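Lipolytic protein G-D-S-L family (Veillonella parvula DSM 2008, PDB 4RW0) probably hydrolyses ester bonds of lipids or other acyl substrates, as a member of the GDSL lipase/acylhydrolase family of the SGNH hydrolase clan. Local coordinates at residues M4-T14 / T67-N77; V48-A59 / T91-K102. All blocks are in the same frame, centred on the assembly; numbering follows the deposited sequence.

Contact 1 of 2, residues M4-T14 / T67-N77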
loop_
_atom_site.group_PDB
_atom_site.type_symbol
_atom_site.label_atom_id
_atom_site.label_comp_id
_atom_site.label_asym_id
_atom_site.label_seq_id
_atom_site.Cartn_x
_atom_site.Cartn_y
_atom_site.Cartn_z
HETATM N N MSE A 4 5.524 -18.156 -5.264
HETATM C CA MSE A 4 6.182 -16.901 -5.142
HETATM C C MSE A 4 5.834 -16.331 -3.793
HETATM O O MSE A 4 4.671 -16.374 -3.360
HETATM C CB MSE A 4 5.720 -15.971 -6.212
HETATM C CG MSE A 4 6.311 -14.576 -6.091
HETATM SE SE MSE A 4 5.493 -13.471 -7.510
HETATM C CE MSE A 4 6.417 -14.358 -9.025
ATOM N N GLU A 5 6.797 -15.650 -3.185
ATOM C CA GLU A 5 6.574 -14.820 -1.974
ATOM C C GLU A 5 6.361 -13.354 -2.240
ATOM O O GLU A 5 7.151 -12.685 -2.908
ATOM C CB GLU A 5 7.768 -15.050 -0.990
ATOM C CG GLU A 5 7.803 -14.171 0.259
ATOM C CD GLU A 5 8.889 -14.569 1.298
ATOM O OE1 GLU A 5 9.970 -13.888 1.318
ATOM O OE2 GLU A 5 8.658 -15.539 2.097
ATOM N N ILE A 6 5.269 -12.820 -1.723
ATOM C CA ILE A 6 5.021 -11.424 -1.663
ATOM C C ILE A 6 4.876 -10.967 -0.218
ATOM O O ILE A 6 4.003 -11.475 0.535
ATOM C CB ILE A 6 3.788 -11.034 -2.478
ATOM C CG1 ILE A 6 4.005 -11.529 -3.909
ATOM C CG2 ILE A 6 3.555 -9.544 -2.388
ATOM C CD1 ILE A 6 3.036 -10.939 -4.930
ATOM N N ILE A 7 5.763 -10.058 0.181
ATOM C CA ILE A 7 5.882 -9.519 1.560
ATOM C C ILE A 7 5.237 -8.127 1.506
ATOM O O ILE A 7 5.629 -7.320 0.668
ATOM C CB ILE A 7 7.378 -9.339 1.942
ATOM C CG1 ILE A 7 8.098 -10.637 1.911
ATOM C CG2 ILE A 7 7.500 -8.808 3.346
ATOM C CD1 ILE A 7 7.492 -11.703 2.831
ATOM N N CYS A 8 4.222 -7.860 2.340
ATOM C CA CYS A 8 3.514 -6.599 2.346
ATOM C C CYS A 8 3.744 -5.777 3.598
ATOM O O CYS A 8 3.451 -6.230 4.735
ATOM C CB CYS A 8 1.975 -6.796 2.159
ATOM S SG CYS A 8 1.625 -7.914 0.748
ATOM N N PHE A 9 4.189 -4.536 3.402
ATOM C CA PHE A 9 4.365 -3.564 4.486
ATOM C C PHE A 9 3.478 -2.366 4.287
ATOM O O PHE A 9 3.178 -1.963 3.123
ATOM C CB PHE A 9 5.812 -3.036 4.461
ATOM C CG PHE A 9 6.860 -4.077 4.767
ATOM C CD1 PHE A 9 7.146 -4.429 6.030
ATOM C CD2 PHE A 9 7.517 -4.735 3.757
ATOM C CE1 PHE A 9 8.105 -5.412 6.325
ATOM C CE2 PHE A 9 8.500 -5.655 4.021
ATOM C CZ PHE A 9 8.783 -6.018 5.314
ATOM N N GLY A 10 3.096 -1.774 5.421
ATOM C CA GLY A 10 2.287 -0.575 5.474
ATOM C C GLY A 10 1.582 -0.363 6.796
ATOM O O GLY A 10 2.006 -0.876 7.815
ATOM N N ASP A 11 0.500 0.412 6.768
ATOM C CA ASP A 11 -0.169 0.775 7.935
ATOM C C ASP A 11 -1.508 -0.045 8.094
ATOM O O ASP A 11 -1.626 -1.162 7.640
ATOM C CB ASP A 11 -0.340 2.270 7.962
ATOM C CG ASP A 11 -1.233 2.786 6.793
ATOM O OD1 ASP A 11 -1.984 1.963 6.141
ATOM O OD2 ASP A 11 -1.044 3.989 6.445
ATOM N N SER A 12 -2.494 0.525 8.731
ATOM C CA SER A 12 -3.745 -0.224 8.987
ATOM C C SER A 12 -4.542 -0.513 7.737
ATOM O O SER A 12 -5.304 -1.454 7.698
ATOM C CB SER A 12 -4.544 0.535 10.019
ATOM O OG SER A 12 -4.846 1.744 9.390
ATOM N N ILE A 13 -4.283 0.222 6.659
ATOM C CA ILE A 13 -5.009 0.027 5.409
ATOM C C ILE A 13 -4.376 -1.120 4.623
ATOM O O ILE A 13 -5.003 -1.730 3.776
ATOM C CB ILE A 13 -5.059 1.353 4.595
ATOM C CG1 ILE A 13 -5.942 2.371 5.318
ATOM C CG2 ILE A 13 -5.619 1.143 3.203
ATOM C CD1 ILE A 13 -5.916 3.763 4.722
ATOM N N THR A 14 -3.122 -1.443 4.894
ATOM C CA THR A 14 -2.564 -2.671 4.408
ATOM C C THR A 14 -2.903 -3.872 5.370
ATOM O O THR A 14 -3.115 -5.017 4.931
ATOM C CB THR A 14 -1.043 -2.505 4.272
ATOM O OG1 THR A 14 -0.791 -1.605 3.187
ATOM C CG2 THR A 14 -0.343 -3.828 4.053
ATOM N N THR A 67 12.801 -14.455 -6.891
ATOM C CA THR A 67 11.465 -14.070 -7.352
ATOM C C THR A 67 10.561 -13.327 -6.357
ATOM O O THR A 67 9.373 -13.020 -6.664
ATOM C CB THR A 67 10.697 -15.270 -7.840
ATOM O OG1 THR A 67 10.442 -16.141 -6.733
ATOM C CG2 THR A 67 11.504 -15.951 -9.006
ATOM N N ARG A 68 11.097 -13.001 -5.187
ATOM C CA ARG A 68 10.316 -12.247 -4.188
ATOM C C ARG A 68 9.909 -10.880 -4.668
ATOM O O ARG A 68 10.702 -10.163 -5.252
ATOM C CB ARG A 68 11.105 -12.125 -2.870
ATOM C CG ARG A 68 10.465 -11.263 -1.780
ATOM C CD ARG A 68 11.449 -11.013 -0.666
ATOM N NE ARG A 68 11.755 -12.205 0.052
ATOM C CZ ARG A 68 12.997 -12.628 0.330
ATOM N NH1 ARG A 68 14.052 -11.915 -0.018
ATOM N NH2 ARG A 68 13.164 -13.701 1.067
ATOM N N HIS A 69 8.657 -10.507 -4.373
ATOM C CA HIS A 69 8.201 -9.149 -4.467
ATOM C C HIS A 69 7.870 -8.592 -3.088
ATOM O O HIS A 69 7.486 -9.323 -2.159
ATOM C CB HIS A 69 6.966 -9.056 -5.450
ATOM C CG HIS A 69 7.358 -9.265 -6.891
ATOM N ND1 HIS A 69 7.664 -10.511 -7.408
ATOM C CD2 HIS A 69 7.452 -8.400 -7.930
ATOM C CE1 HIS A 69 7.959 -10.401 -8.691
ATOM N NE2 HIS A 69 7.868 -9.126 -9.024
ATOM N N ILE A 70 8.050 -7.313 -2.955
ATOM C CA ILE A 70 7.834 -6.578 -1.725
ATOM C C ILE A 70 6.885 -5.439 -2.033
ATOM O O ILE A 70 7.211 -4.503 -2.770
ATOM C CB ILE A 70 9.124 -6.058 -1.119
ATOM C CG1 ILE A 70 10.068 -7.195 -0.893
ATOM C CG2 ILE A 70 8.885 -5.274 0.167
ATOM C CD1 ILE A 70 11.466 -6.795 -0.658
ATOM N N PHE A 71 5.692 -5.503 -1.441
ATOM C CA PHE A 71 4.734 -4.428 -1.586
ATOM C C PHE A 71 4.888 -3.399 -0.452
ATOM O O PHE A 71 5.040 -3.805 0.666
ATOM C CB PHE A 71 3.304 -5.032 -1.552
ATOM C CG PHE A 71 2.215 -3.962 -1.415
ATOM C CD1 PHE A 71 1.703 -3.339 -2.556
ATOM C CD2 PHE A 71 1.826 -3.481 -0.190
ATOM C CE1 PHE A 71 0.763 -2.364 -2.462
ATOM C CE2 PHE A 71 0.864 -2.460 -0.102
ATOM C CZ PHE A 71 0.364 -1.890 -1.262
ATOM N N LEU A 72 4.870 -2.105 -0.727
ATOM C CA LEU A 72 4.976 -1.060 0.256
ATOM C C LEU A 72 3.875 -0.011 -0.003
ATOM O O LEU A 72 3.645 0.440 -1.126
ATOM C CB LEU A 72 6.276 -0.250 0.084
ATOM C CG LEU A 72 7.517 -1.039 -0.017
ATOM C CD1 LEU A 72 8.679 -0.112 -0.291
ATOM C CD2 LEU A 72 7.654 -1.739 1.321
HETATM N N MSE A 73 3.304 0.463 1.062
HETATM C CA MSE A 73 2.376 1.594 0.979
HETATM C C MSE A 73 2.221 2.236 2.325
HETATM O O MSE A 73 1.884 1.539 3.330
HETATM C CB MSE A 73 0.999 1.078 0.445
HETATM C CG MSE A 73 0.042 2.224 0.456
HETATM SE SE MSE A 73 -1.733 1.675 -0.350
HETATM C CE MSE A 73 -2.390 0.294 0.939
ATOM N N CYS A 74 2.407 3.562 2.442
ATOM C CA CYS A 74 2.288 4.207 3.746
ATOM C C CYS A 74 2.197 5.736 3.601
ATOM O O CYS A 74 2.355 6.270 2.522
ATOM C CB CYS A 74 3.511 3.828 4.605
ATOM S SG CYS A 74 3.180 3.748 6.372
ATOM N N GLY A 75 1.932 6.429 4.687
ATOM C CA GLY A 75 2.011 7.889 4.702
ATOM C C GLY A 75 0.802 8.584 5.186
ATOM O O GLY A 75 0.880 9.711 5.681
ATOM N N THR A 76 -0.353 7.909 5.125
ATOM C CA THR A 76 -1.559 8.493 5.714
ATOM C C THR A 76 -1.403 9.030 7.106
ATOM O O THR A 76 -1.872 10.149 7.415
ATOM C CB THR A 76 -2.722 7.450 5.697
ATOM O OG1 THR A 76 -3.023 7.180 4.333
ATOM C CG2 THR A 76 -3.976 7.918 6.479
ATOM N N ASN A 77 -0.811 8.245 8.010
ATOM C CA ASN A 77 -0.654 8.757 9.383
ATOM C C ASN A 77 0.215 10.003 9.487
ATOM O O ASN A 77 -0.047 10.893 10.305
ATOM C CB ASN A 77 -0.190 7.652 10.316
ATOM C CG ASN A 77 -1.316 6.602 10.529
ATOM O OD1 ASN A 77 -2.485 6.971 10.822
ATOM N ND2 ASN A 77 -0.993 5.309 10.333
HETATM O O HOH W 1 9.437 -15.858 -4.177
HETATM O O HOH W 2 -0.640 0.933 3.969
HETATM O O HOH W 3 -2.899 3.231 10.472
#

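Contact 2 of 2, residues V48-A59 / T91-K102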
loop_
_atom_site.group_PDB
_atom_site.type_symbol
_atom_site.label_atom_id
_atom_site.label_comp_id
_atom_site.label_asym_id
_atom_site.label_seq_id
_atom_site.Cartn_x
_atom_site.Cartn_y
_atom_site.Cartn_z
ATOM N N VAL A 48 5.610 6.372 8.038
ATOM C CA VAL A 48 6.480 5.920 6.963
ATOM C C VAL A 48 7.856 5.545 7.563
ATOM O O VAL A 48 8.369 4.505 7.256
ATOM C CB VAL A 48 6.720 6.966 5.864
ATOM C CG1 VAL A 48 7.511 6.303 4.765
ATOM C CG2 VAL A 48 5.438 7.430 5.274
ATOM N N GLN A 49 8.337 6.308 8.543
ATOM C CA GLN A 49 9.614 5.915 9.159
ATOM C C GLN A 49 9.459 4.638 9.977
ATOM O O GLN A 49 10.353 3.804 10.015
ATOM C CB GLN A 49 10.150 7.040 10.058
ATOM C CG GLN A 49 11.539 6.706 10.666
ATOM C CD GLN A 49 12.651 6.676 9.620
ATOM O OE1 GLN A 49 12.845 7.617 8.855
ATOM N NE2 GLN A 49 13.306 5.559 9.518
ATOM N N GLY A 50 8.359 4.491 10.689
ATOM C CA GLY A 50 8.089 3.201 11.346
ATOM C C GLY A 50 8.065 1.998 10.409
ATOM O O GLY A 50 8.571 0.890 10.706
HETATM N N MSE A 51 7.548 2.198 9.217
HETATM C CA MSE A 51 7.585 1.116 8.194
HETATM C C MSE A 51 9.015 0.755 7.795
HETATM O O MSE A 51 9.315 -0.358 7.547
HETATM C CB MSE A 51 6.779 1.506 6.940
HETATM C CG MSE A 51 6.789 0.399 5.870
HETATM SE SE MSE A 51 5.640 0.801 4.265
HETATM C CE MSE A 51 6.841 2.135 3.458
ATOM N N ILE A 52 9.870 1.748 7.603
ATOM C CA ILE A 52 11.311 1.498 7.382
ATOM C C ILE A 52 11.883 0.609 8.430
ATOM O O ILE A 52 12.594 -0.387 8.125
ATOM C CB ILE A 52 12.096 2.830 7.239
ATOM C CG1 ILE A 52 11.681 3.490 5.943
ATOM C CG2 ILE A 52 13.616 2.581 7.218
ATOM C CD1 ILE A 52 12.153 4.904 5.738
ATOM N N TYR A 53 11.579 0.898 9.673
ATOM C CA TYR A 53 12.042 0.010 10.738
ATOM C C TYR A 53 11.540 -1.433 10.578
ATOM O O TYR A 53 12.283 -2.411 10.771
ATOM C CB TYR A 53 11.699 0.533 12.142
ATOM C CG TYR A 53 12.215 1.929 12.476
ATOM C CD1 TYR A 53 13.404 2.458 11.916
ATOM C CD2 TYR A 53 11.485 2.755 13.308
ATOM C CE1 TYR A 53 13.826 3.763 12.200
ATOM C CE2 TYR A 53 11.882 4.066 13.595
ATOM C CZ TYR A 53 13.094 4.546 13.074
ATOM O OH TYR A 53 13.339 5.850 13.394
ATOM N N ASN A 54 10.257 -1.584 10.207
ATOM C CA ASN A 54 9.731 -2.934 9.948
ATOM C C ASN A 54 10.450 -3.628 8.850
ATOM O O ASN A 54 10.717 -4.816 8.920
ATOM C CB ASN A 54 8.238 -2.889 9.689
ATOM C CG ASN A 54 7.447 -2.459 10.928
ATOM O OD1 ASN A 54 7.867 -2.635 12.050
ATOM N ND2 ASN A 54 6.274 -1.955 10.707
ATOM N N ILE A 55 10.775 -2.872 7.785
ATOM C CA ILE A 55 11.448 -3.463 6.663
ATOM C C ILE A 55 12.861 -3.888 7.063
ATOM O O ILE A 55 13.327 -4.941 6.683
ATOM C CB ILE A 55 11.503 -2.459 5.485
ATOM C CG1 ILE A 55 10.117 -2.224 4.969
ATOM C CG2 ILE A 55 12.303 -2.983 4.360
ATOM C CD1 ILE A 55 10.049 -1.050 3.987
ATOM N N GLU A 56 13.519 -3.054 7.831
ATOM C CA GLU A 56 14.915 -3.392 8.281
ATOM C C GLU A 56 14.872 -4.600 9.141
ATOM O O GLU A 56 15.726 -5.484 9.019
ATOM C CB GLU A 56 15.542 -2.258 9.105
ATOM C CG GLU A 56 15.778 -0.936 8.369
ATOM C CD GLU A 56 16.117 0.267 9.313
ATOM O OE1 GLU A 56 15.840 0.161 10.540
ATOM O OE2 GLU A 56 16.580 1.350 8.812
ATOM N N ASN A 57 13.884 -4.693 10.041
ATOM C CA ASN A 57 13.899 -5.857 10.986
ATOM C C ASN A 57 13.631 -7.149 10.242
ATOM O O ASN A 57 14.196 -8.201 10.541
ATOM C CB ASN A 57 12.858 -5.681 12.114
ATOM C CG ASN A 57 13.143 -4.462 12.992
ATOM O OD1 ASN A 57 14.287 -3.995 13.098
ATOM N ND2 ASN A 57 12.094 -3.896 13.563
ATOM N N TRP A 58 12.830 -7.075 9.192
ATOM C CA TRP A 58 12.663 -8.262 8.349
ATOM C C TRP A 58 13.906 -8.519 7.498
ATOM O O TRP A 58 14.367 -9.658 7.342
ATOM C CB TRP A 58 11.399 -8.100 7.431
ATOM C CG TRP A 58 11.400 -9.026 6.243
ATOM C CD1 TRP A 58 11.071 -10.312 6.269
ATOM C CD2 TRP A 58 11.813 -8.730 4.917
ATOM N NE1 TRP A 58 11.255 -10.871 5.036
ATOM C CE2 TRP A 58 11.669 -9.890 4.174
ATOM C CE3 TRP A 58 12.267 -7.588 4.285
ATOM C CZ2 TRP A 58 12.030 -9.985 2.855
ATOM C CZ3 TRP A 58 12.556 -7.647 2.892
ATOM C CH2 TRP A 58 12.501 -8.838 2.218
ATOM N N ALA A 59 14.415 -7.474 6.852
ATOM C CA ALA A 59 15.509 -7.653 5.888
ATOM C C ALA A 59 16.735 -8.344 6.462
ATOM O O ALA A 59 17.330 -9.180 5.807
ATOM C CB ALA A 59 15.908 -6.289 5.313
ATOM N N THR A 91 10.733 9.991 2.341
ATOM C CA THR A 91 10.897 8.873 3.260
ATOM C C THR A 91 10.442 7.590 2.560
ATOM O O THR A 91 11.070 6.530 2.744
ATOM C CB THR A 91 10.159 9.170 4.525
ATOM O OG1 THR A 91 10.487 10.493 4.972
ATOM C CG2 THR A 91 10.401 8.152 5.542
ATOM N N LEU A 92 9.363 7.647 1.750
ATOM C CA LEU A 92 8.956 6.482 0.950
ATOM C C LEU A 92 10.018 6.031 -0.027
ATOM O O LEU A 92 10.312 4.847 -0.164
ATOM C CB LEU A 92 7.670 6.810 0.201
ATOM C CG LEU A 92 6.408 6.748 1.105
ATOM C CD1 LEU A 92 5.213 7.311 0.343
ATOM C CD2 LEU A 92 6.114 5.292 1.528
ATOM N N VAL A 93 10.675 6.976 -0.699
ATOM C CA VAL A 93 11.803 6.594 -1.550
ATOM C C VAL A 93 12.909 5.822 -0.821
ATOM O O VAL A 93 13.405 4.799 -1.332
ATOM C CB VAL A 93 12.409 7.851 -2.250
ATOM C CG1 VAL A 93 13.683 7.471 -2.928
ATOM C CG2 VAL A 93 11.413 8.442 -3.239
ATOM N N LYS A 94 13.229 6.236 0.398
ATOM C CA LYS A 94 14.171 5.508 1.244
ATOM C C LYS A 94 13.717 4.087 1.508
ATOM O O LYS A 94 14.446 3.116 1.345
ATOM C CB LYS A 94 14.315 6.239 2.565
ATOM C CG LYS A 94 15.396 7.288 2.469
ATOM C CD LYS A 94 15.299 8.413 3.513
ATOM C CE LYS A 94 15.354 7.975 4.971
ATOM N NZ LYS A 94 15.346 9.168 5.873
ATOM N N ALA A 95 12.443 3.956 1.796
ATOM C CA ALA A 95 11.869 2.618 1.961
ATOM C C ALA A 95 11.981 1.783 0.707
ATOM O O ALA A 95 12.336 0.587 0.789
ATOM C CB ALA A 95 10.432 2.741 2.427
ATOM N N ILE A 96 11.724 2.407 -0.446
ATOM C CA ILE A 96 11.745 1.711 -1.704
ATOM C C ILE A 96 13.153 1.259 -2.053
ATOM O O ILE A 96 13.368 0.129 -2.521
ATOM C CB ILE A 96 11.161 2.604 -2.836
ATOM C CG1 ILE A 96 9.660 2.881 -2.650
ATOM C CG2 ILE A 96 11.436 2.013 -4.205
ATOM C CD1 ILE A 96 9.138 4.077 -3.441
ATOM N N GLU A 97 14.126 2.118 -1.777
ATOM C CA GLU A 97 15.588 1.765 -2.036
ATOM C C GLU A 97 16.039 0.648 -1.133
ATOM O O GLU A 97 16.669 -0.316 -1.588
ATOM C CB GLU A 97 16.458 2.985 -1.837
ATOM C CG GLU A 97 16.167 4.065 -2.865
ATOM C CD GLU A 97 16.884 5.407 -2.596
ATOM O OE1 GLU A 97 17.372 5.680 -1.449
ATOM O OE2 GLU A 97 16.927 6.203 -3.567
ATOM N N LEU A 98 15.617 0.703 0.128
ATOM C CA LEU A 98 15.926 -0.384 1.044
ATOM C C LEU A 98 15.296 -1.688 0.626
ATOM O O LEU A 98 15.981 -2.700 0.449
ATOM C CB LEU A 98 15.517 0.008 2.465
ATOM C CG LEU A 98 15.643 -1.111 3.498
ATOM C CD1 LEU A 98 17.117 -1.555 3.617
ATOM C CD2 LEU A 98 15.023 -0.682 4.834
ATOM N N ALA A 99 13.965 -1.698 0.377
ATOM C CA ALA A 99 13.324 -2.943 -0.011
ATOM C C ALA A 99 13.883 -3.521 -1.303
ATOM O O ALA A 99 13.940 -4.744 -1.478
ATOM C CB ALA A 99 11.784 -2.701 -0.121
ATOM N N SER A 100 14.331 -2.660 -2.208
ATOM C CA SER A 100 14.898 -3.128 -3.489
ATOM C C SER A 100 16.119 -4.005 -3.386
ATOM O O SER A 100 16.391 -4.778 -4.306
ATOM C CB SER A 100 15.316 -1.972 -4.390
ATOM O OG SER A 100 14.118 -1.384 -4.814
ATOM N N THR A 101 16.792 -3.960 -2.244
ATOM C CA THR A 101 17.958 -4.825 -2.057
ATOM C C THR A 101 17.577 -6.249 -1.738
ATOM O O THR A 101 18.454 -7.120 -1.785
ATOM C CB THR A 101 18.852 -4.295 -0.938
ATOM O OG1 THR A 101 18.132 -4.344 0.297
ATOM C CG2 THR A 101 19.296 -2.848 -1.210
ATOM N N LYS A 102 16.286 -6.517 -1.400
ATOM C CA LYS A 102 15.868 -7.890 -1.050
ATOM C C LYS A 102 14.774 -8.471 -1.924
ATOM O O LYS A 102 14.402 -9.629 -1.784
ATOM C CB LYS A 102 15.356 -7.925 0.416
ATOM C CG LYS A 102 16.406 -7.457 1.423
ATOM C CD LYS A 102 17.414 -8.558 1.609
ATOM C CE LYS A 102 18.527 -8.049 2.502
ATOM N NZ LYS A 102 19.492 -9.154 2.613
#

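Contact 1 of 2, residues M4-T14 / T67-N77
Glu-5, on strand 4-10, and Arg-68, just before the parallel strand 69-73, carry side chains that lie side by side and point the same way. From CB, 4.0 Å from Glu-5 O, the Arg-68 chain runs out with CG still close to that carbonyl oxygen, and CD nears the carboxylate and the Ile-7 side chain. The bend at chi3 (-68°) then turns the guanidinium edge-on to Glu-5. Arg-68 NE meets the anti lone pair of Glu-5 OE1 at 2.8 Å, while Arg-68 NH2 reaches the same oxygen at 3.2 Å, nearly along its C-O axis. Two nitrogens thus grip one oxygen in a salt bridge with the planes only 24° apart; NH1 and NH2 are further fixed by Lys-102 O and Val-63 O. A leucine in place of Arg-68 would probably leave the Glu-5 carboxylate without its countercharge and deprive Val-63 O and Lys-102 O of the guanidinium donors.

Beyond this pair, Phe-9 CD2 touches Ile-70 CG2 and Leu-72 CD2, both at 3.9 Å. Strand 4-10 leads into Gly-10, Asp-11 and Ser-12 of the GDSL signature, where Ser-12, hydrogen-bonded to His-165, is probably the nucleophile, as in the family. Strands 4-10 and 69-73 lie between strands 36-40 and 104-108; Arg-68, Ile-70 and Leu-72 face helix 48-59, whereas Cys-8 and Phe-71 occupy the other face, where Trp-25 meets the Phe-71 ring edge-to-face.

Contact 2 of 2, residues V48-A59 / T91-K102
Ile-52 enters helix 91-100 as a knob in a hole formed by Thr-91, Lys-94, Ala-95 and Leu-98. Its CG1 branch lies opposite the carbonyl carbon (chi1 -68°), and the extended end carries CD1 across the Thr-91 side chain at about a right angle, 3.7 Å from Thr-91 CG2. Behind this tip, Ile-52 CG1 rests 3.8 Å from Ala-95 CB, whose small size lets the backbones approach. The Thr-91 methyl also meets Val-48 CG1 at 3.5 Å, the two side chains slanting across one another, while its hydroxyl turns back to Tyr-87 O within its own helix. Val-48 and Met-51 both run crosswise to Leu-92: Leu-92 CD2 is shared by Val-48 CG1 and the selenomethionine methyl CE of Met-51.

The helices are nearly parallel, with 11° between their directions and segment axes 9.3 Å apart. They pack beside each other on one face of the parallel sheet, an arrangement of the three-layer alpha/beta/alpha fold of SGNH hydrolases. Ile-55 and Leu-98 slide past each other in opposite directions, bringing Ile-55 CG2 to 3.6 Å from Leu-98 CD2. That same leucine methyl meets Glu-56 CG at 3.6 Å, the leucine crossing the glutamate chain at about a right angle. Farther along the chain, Lys-102 bends at chi2 (-76°). Its CB lies obliquely by the Trp-58 ring, 3.5 Å from CH2, and CG passes Ala-59 CB while CE approaches the Ala-59 carbonyl oxygen.

Contact 1 joins two adjacent strands within the parallel sheet, and contact 2 pairs two helices covering one face of it; their centres lie about 10 Å apart. Along the chain the segments alternate: strand 4-10, helix 48-59, strand 69-73, then helix 85-100. Helix 48-59 is therefore the connection that precedes strand 69-73, while helix 85-100 leads on to strand 104-108. The layers meet directly where Ile-70 CD1 packs 3.3 Å from Ala-99 O and Val-48 CG2 lies against Gly-75 CA. Phe-9 and Leu-72 also reach Ile-55 from the sheet. Both contacts thus belong to one alpha/beta domain, with contact 2 covering part of one face of the sheet to which contact 1 contributes two adjacent inner strands.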